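Local coordinates for periplasmic binding protein (Mycobacterium smegmatis, PDB 4MDY) that probably binds an iron-chelate solute and delivers it to an ABC transporter for import, at residues A[57-69]-A[265-278]. Numbering follows the deposited sequence.
Sequences WFGGEPFGVWPWA and KELAGAIAFASPLS
Trp68 drives its indole into the groove of helix 265-273, a knob in the hole formed by Glu266, Gly269, Ala270 and Phe273. Trp68 CH2 lies 3.3 Å from Gly269 C, and the bare CA of Gly269 lies over the six-membered ring of Trp66, 4.0 Å from its centroid. Ser278 CB covers one face of the Trp68 indole and Trp66 CB the opposite one, while the edge of Trp68 meets the face of Phe273 in an edge-to-face pair, planes 71° apart. On the pyrrole side of the indole, Trp68 NE1 hydrogen-bonds Asp42 OD2 of helix 40-46, which also bonds Ser275 OG. Trp57, Trp66, Trp68 and Phe273 form an aromatic cluster between the two lobes of this bilobal solute-binding fold, a position consistent with the cleft in which relatives hold their ligand. A PEG molecule, probably from the crystallisation liquor, lies beside Phe58. Trp57, with CG anti to its backbone nitrogen (chi1 -180°), brings CE3 over the Phe273 face, 3.7 Å from Phe273 CE1. Toward solvent the packing gives way to polar grips: the extended chain of Lys265 runs out to Gly59, and Lys265 NZ hydrogen-bonds Gly59 O at 2.7 Å, in the carbonyl plane on a lone pair; the salt bridge from Lys265 NZ to Glu61 OE2 is weak, at 3.4 Å.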
loop_
_atom_site.group_PDB
_atom_site.type_symbol
_atom_site.label_atom_id
_atom_site.label_comp_id
_atom_site.label_asym_id
_atom_site.label_seq_id
_atom_site.Cartn_x
_atom_site.Cartn_y
_atom_site.Cartn_z
ATOM N N TRP A 57 -0.908 -2.450 -10.932
ATOM C CA TRP A 57 -1.312 -1.131 -10.455
ATOM C C TRP A 57 -0.464 -0.045 -11.128
ATOM O O TRP A 57 -0.978 0.730 -11.931
ATOM C CB TRP A 57 -1.224 -1.083 -8.922
ATOM C CG TRP A 57 -1.616 0.218 -8.300
ATOM C CD1 TRP A 57 -2.286 1.257 -8.889
ATOM C CD2 TRP A 57 -1.389 0.607 -6.944
ATOM N NE1 TRP A 57 -2.467 2.276 -7.983
ATOM C CE2 TRP A 57 -1.924 1.904 -6.783
ATOM C CE3 TRP A 57 -0.771 -0.009 -5.851
ATOM C CZ2 TRP A 57 -1.862 2.595 -5.570
ATOM C CZ3 TRP A 57 -0.709 0.678 -4.648
ATOM C CH2 TRP A 57 -1.255 1.963 -4.517
ATOM N N PHE A 58 0.823 0.012 -10.805
ATOM C CA PHE A 58 1.739 0.953 -11.466
ATOM C C PHE A 58 3.191 0.491 -11.381
ATOM O O PHE A 58 3.494 -0.500 -10.714
ATOM C CB PHE A 58 1.595 2.361 -10.869
ATOM C CG PHE A 58 2.185 2.509 -9.487
ATOM C CD1 PHE A 58 1.511 2.021 -8.375
ATOM C CD2 PHE A 58 3.402 3.158 -9.298
ATOM C CE1 PHE A 58 2.048 2.161 -7.100
ATOM C CE2 PHE A 58 3.944 3.302 -8.027
ATOM C CZ PHE A 58 3.265 2.801 -6.926
ATOM N N GLY A 59 4.073 1.213 -12.076
ATOM C CA GLY A 59 5.515 0.983 -12.008
ATOM C C GLY A 59 6.114 0.051 -13.049
ATOM O O GLY A 59 7.332 -0.100 -13.105
ATOM N N GLY A 60 5.275 -0.584 -13.863
ATOM C CA GLY A 60 5.746 -1.495 -14.911
ATOM C C GLY A 60 6.649 -2.608 -14.417
ATOM O O GLY A 60 7.641 -2.940 -15.063
ATOM N N GLU A 61 6.315 -3.180 -13.265
ATOM C CA GLU A 61 7.104 -4.259 -12.683
ATOM C C GLU A 61 6.699 -5.581 -13.322
ATOM O O GLU A 61 5.551 -5.742 -13.720
ATOM C CB GLU A 61 6.873 -4.331 -11.175
ATOM C CG GLU A 61 7.229 -3.048 -10.440
ATOM C CD GLU A 61 8.723 -2.772 -10.400
ATOM O OE1 GLU A 61 9.514 -3.738 -10.417
ATOM O OE2 GLU A 61 9.113 -1.584 -10.341
ATOM N N PRO A 62 7.636 -6.537 -13.415
ATOM C CA PRO A 62 7.296 -7.845 -13.999
ATOM C C PRO A 62 6.202 -8.574 -13.212
ATOM O O PRO A 62 6.330 -8.773 -11.989
ATOM C CB PRO A 62 8.619 -8.624 -13.957
ATOM C CG PRO A 62 9.550 -7.823 -13.109
ATOM C CD PRO A 62 9.070 -6.414 -13.108
ATOM N N PHE A 63 5.134 -8.942 -13.922
ATOM C CA PHE A 63 3.948 -9.580 -13.338
ATOM C C PHE A 63 3.181 -8.689 -12.350
ATOM O O PHE A 63 2.316 -9.174 -11.621
ATOM C CB PHE A 63 4.314 -10.920 -12.687
ATOM C CG PHE A 63 4.924 -11.902 -13.643
ATOM C CD1 PHE A 63 4.152 -12.492 -14.632
ATOM C CD2 PHE A 63 6.266 -12.232 -13.557
ATOM C CE1 PHE A 63 4.707 -13.399 -15.513
ATOM C CE2 PHE A 63 6.831 -13.139 -14.435
ATOM C CZ PHE A 63 6.050 -13.718 -15.415
ATOM N N GLY A 64 3.481 -7.392 -12.354
ATOM C CA GLY A 64 2.915 -6.445 -11.385
ATOM C C GLY A 64 3.433 -6.657 -9.974
ATOM O O GLY A 64 2.908 -6.076 -9.020
ATOM N N VAL A 65 4.470 -7.481 -9.844
ATOM C CA VAL A 65 5.036 -7.857 -8.557
ATOM C C VAL A 65 6.339 -7.086 -8.373
ATOM O O VAL A 65 7.281 -7.228 -9.155
ATOM C CB VAL A 65 5.284 -9.375 -8.471
ATOM C CG1 VAL A 65 5.934 -9.760 -7.147
ATOM C CG2 VAL A 65 3.979 -10.130 -8.639
ATOM N N TRP A 66 6.372 -6.271 -7.328
ATOM C CA TRP A 66 7.504 -5.389 -7.052
ATOM C C TRP A 66 8.667 -6.168 -6.424
ATOM O O TRP A 66 8.478 -7.305 -5.965
ATOM C CB TRP A 66 7.042 -4.226 -6.155
ATOM C CG TRP A 66 6.241 -3.185 -6.910
ATOM C CD1 TRP A 66 5.026 -3.360 -7.510
ATOM C CD2 TRP A 66 6.607 -1.822 -7.147
ATOM N NE1 TRP A 66 4.613 -2.196 -8.097
ATOM C CE2 TRP A 66 5.566 -1.233 -7.888
ATOM C CE3 TRP A 66 7.715 -1.043 -6.808
ATOM C CZ2 TRP A 66 5.598 0.105 -8.286
ATOM C CZ3 TRP A 66 7.743 0.283 -7.207
ATOM C CH2 TRP A 66 6.691 0.841 -7.928
ATOM N N PRO A 67 9.878 -5.568 -6.410
ATOM C CA PRO A 67 11.079 -6.306 -6.010
ATOM C C PRO A 67 11.004 -7.023 -4.659
ATOM O O PRO A 67 11.577 -8.088 -4.504
ATOM C CB PRO A 67 12.159 -5.219 -5.994
ATOM C CG PRO A 67 11.710 -4.253 -7.036
ATOM C CD PRO A 67 10.215 -4.205 -6.869
ATOM N N TRP A 68 10.299 -6.445 -3.694
ATOM C CA TRP A 68 10.202 -7.046 -2.358
ATOM C C TRP A 68 9.346 -8.320 -2.301
ATOM O O TRP A 68 9.318 -8.992 -1.276
ATOM C CB TRP A 68 9.666 -6.020 -1.359
ATOM C CG TRP A 68 8.357 -5.457 -1.766
ATOM C CD1 TRP A 68 7.138 -6.057 -1.648
ATOM C CD2 TRP A 68 8.122 -4.194 -2.399
ATOM N NE1 TRP A 68 6.163 -5.242 -2.151
ATOM C CE2 TRP A 68 6.736 -4.093 -2.621
ATOM C CE3 TRP A 68 8.953 -3.135 -2.798
ATOM C CZ2 TRP A 68 6.151 -2.972 -3.217
ATOM C CZ3 TRP A 68 8.365 -2.015 -3.384
ATOM C CH2 TRP A 68 6.980 -1.947 -3.587
ATOM N N ALA A 69 8.632 -8.642 -3.379
ATOM C CA ALA A 69 7.847 -9.870 -3.436
ATOM C C ALA A 69 8.297 -10.846 -4.536
ATOM O O ALA A 69 7.696 -11.909 -4.695
ATOM C CB ALA A 69 6.375 -9.539 -3.595
ATOM N N LYS A 265 12.135 5.216 -6.479
ATOM C CA LYS A 265 10.956 4.511 -6.971
ATOM C C LYS A 265 10.542 3.363 -6.039
ATOM O O LYS A 265 9.350 3.176 -5.770
ATOM C CB LYS A 265 11.200 3.951 -8.367
ATOM C CG LYS A 265 9.958 3.337 -8.986
ATOM C CD LYS A 265 10.302 2.495 -10.192
ATOM C CE LYS A 265 9.071 2.144 -10.995
ATOM N NZ LYS A 265 9.462 1.265 -12.123
ATOM N N GLU A 266 11.517 2.596 -5.553
ATOM C CA GLU A 266 11.194 1.425 -4.736
ATOM C C GLU A 266 10.588 1.849 -3.405
ATOM O O GLU A 266 9.637 1.234 -2.935
ATOM C CB GLU A 266 12.409 0.517 -4.502
ATOM C CG GLU A 266 11.980 -0.925 -4.239
ATOM C CD GLU A 266 13.013 -1.773 -3.531
ATOM O OE1 GLU A 266 14.135 -1.283 -3.267
ATOM O OE2 GLU A 266 12.688 -2.946 -3.238
ATOM N N LEU A 267 11.115 2.911 -2.811
ATOM C CA LEU A 267 10.580 3.376 -1.539
ATOM C C LEU A 267 9.189 3.979 -1.741
ATOM O O LEU A 267 8.292 3.737 -0.934
ATOM C CB LEU A 267 11.537 4.354 -0.858
ATOM C CG LEU A 267 11.068 4.915 0.485
ATOM C CD1 LEU A 267 10.617 3.809 1.438
ATOM C CD2 LEU A 267 12.178 5.736 1.118
ATOM N N ALA A 268 8.997 4.730 -2.829
ATOM C CA ALA A 268 7.675 5.251 -3.162
ATOM C C ALA A 268 6.702 4.099 -3.338
ATOM O O ALA A 268 5.588 4.134 -2.824
ATOM C CB ALA A 268 7.717 6.098 -4.431
ATOM N N GLY A 269 7.124 3.075 -4.072
ATOM C CA GLY A 269 6.286 1.896 -4.284
ATOM C C GLY A 269 5.974 1.190 -2.979
ATOM O O GLY A 269 4.841 0.788 -2.736
ATOM N N ALA A 270 6.982 1.052 -2.128
ATOM C CA ALA A 270 6.817 0.343 -0.862
ATOM C C ALA A 270 5.805 1.043 0.045
ATOM O O ALA A 270 4.952 0.393 0.627
ATOM C CB ALA A 270 8.161 0.175 -0.167
ATOM N N ILE A 271 5.869 2.369 0.112
ATOM C CA ILE A 271 4.888 3.170 0.858
ATOM C C ILE A 271 3.470 2.993 0.302
ATOM O O ILE A 271 2.520 2.795 1.061
ATOM C CB ILE A 271 5.275 4.660 0.857
ATOM C CG1 ILE A 271 6.560 4.861 1.657
ATOM C CG2 ILE A 271 4.154 5.524 1.426
ATOM C CD1 ILE A 271 7.272 6.168 1.378
ATOM N N ALA A 272 3.343 3.050 -1.022
ATOM C CA ALA A 272 2.061 2.895 -1.698
ATOM C C ALA A 272 1.414 1.550 -1.416
ATOM O O ALA A 272 0.224 1.486 -1.125
ATOM C CB ALA A 272 2.225 3.077 -3.200
ATOM N N PHE A 273 2.194 0.479 -1.506
ATOM C CA PHE A 273 1.662 -0.865 -1.301
ATOM C C PHE A 273 1.288 -1.151 0.154
ATOM O O PHE A 273 0.340 -1.901 0.413
ATOM C CB PHE A 273 2.642 -1.911 -1.810
ATOM C CG PHE A 273 2.402 -2.298 -3.234
ATOM C CD1 PHE A 273 2.729 -1.428 -4.268
ATOM C CD2 PHE A 273 1.831 -3.525 -3.543
ATOM C CE1 PHE A 273 2.496 -1.785 -5.590
ATOM C CE2 PHE A 273 1.592 -3.878 -4.856
ATOM C CZ PHE A 273 1.926 -3.007 -5.877
ATOM N N ALA A 274 2.030 -0.566 1.091
ATOM C CA ALA A 274 1.703 -0.676 2.518
ATOM C C ALA A 274 1.314 -2.113 2.884
ATOM O O ALA A 274 0.234 -2.364 3.420
ATOM C CB ALA A 274 0.575 0.286 2.859
ATOM N N SER A 275 2.195 -3.053 2.565
ATOM C CA SER A 275 1.896 -4.472 2.684
ATOM C C SER A 275 2.813 -5.163 3.693
ATOM O O SER A 275 3.798 -4.581 4.135
ATOM C CB SER A 275 2.048 -5.128 1.312
ATOM O OG SER A 275 3.391 -5.467 1.059
ATOM N N PRO A 276 2.497 -6.419 4.056
ATOM C CA PRO A 276 3.385 -7.190 4.939
ATOM C C PRO A 276 4.809 -7.356 4.396
ATOM O O PRO A 276 5.752 -7.531 5.166
ATOM C CB PRO A 276 2.691 -8.549 5.025
ATOM C CG PRO A 276 1.253 -8.240 4.821
ATOM C CD PRO A 276 1.212 -7.112 3.833
ATOM N N LEU A 277 4.961 -7.310 3.081
ATOM C CA LEU A 277 6.277 -7.413 2.467
ATOM C C LEU A 277 6.891 -6.058 2.144
ATOM O O LEU A 277 8.116 -5.937 2.129
ATOM C CB LEU A 277 6.220 -8.272 1.199
ATOM C CG LEU A 277 5.863 -9.745 1.394
ATOM C CD1 LEU A 277 5.840 -10.461 0.048
ATOM C CD2 LEU A 277 6.837 -10.428 2.339
ATOM N N SER A 278 6.067 -5.043 1.887
ATOM C CA SER A 278 6.601 -3.747 1.468
ATOM C C SER A 278 7.001 -2.865 2.654
ATOM O O SER A 278 7.985 -2.119 2.580
ATOM C CB SER A 278 5.634 -3.023 0.528
ATOM O OG SER A 278 4.699 -2.209 1.205
#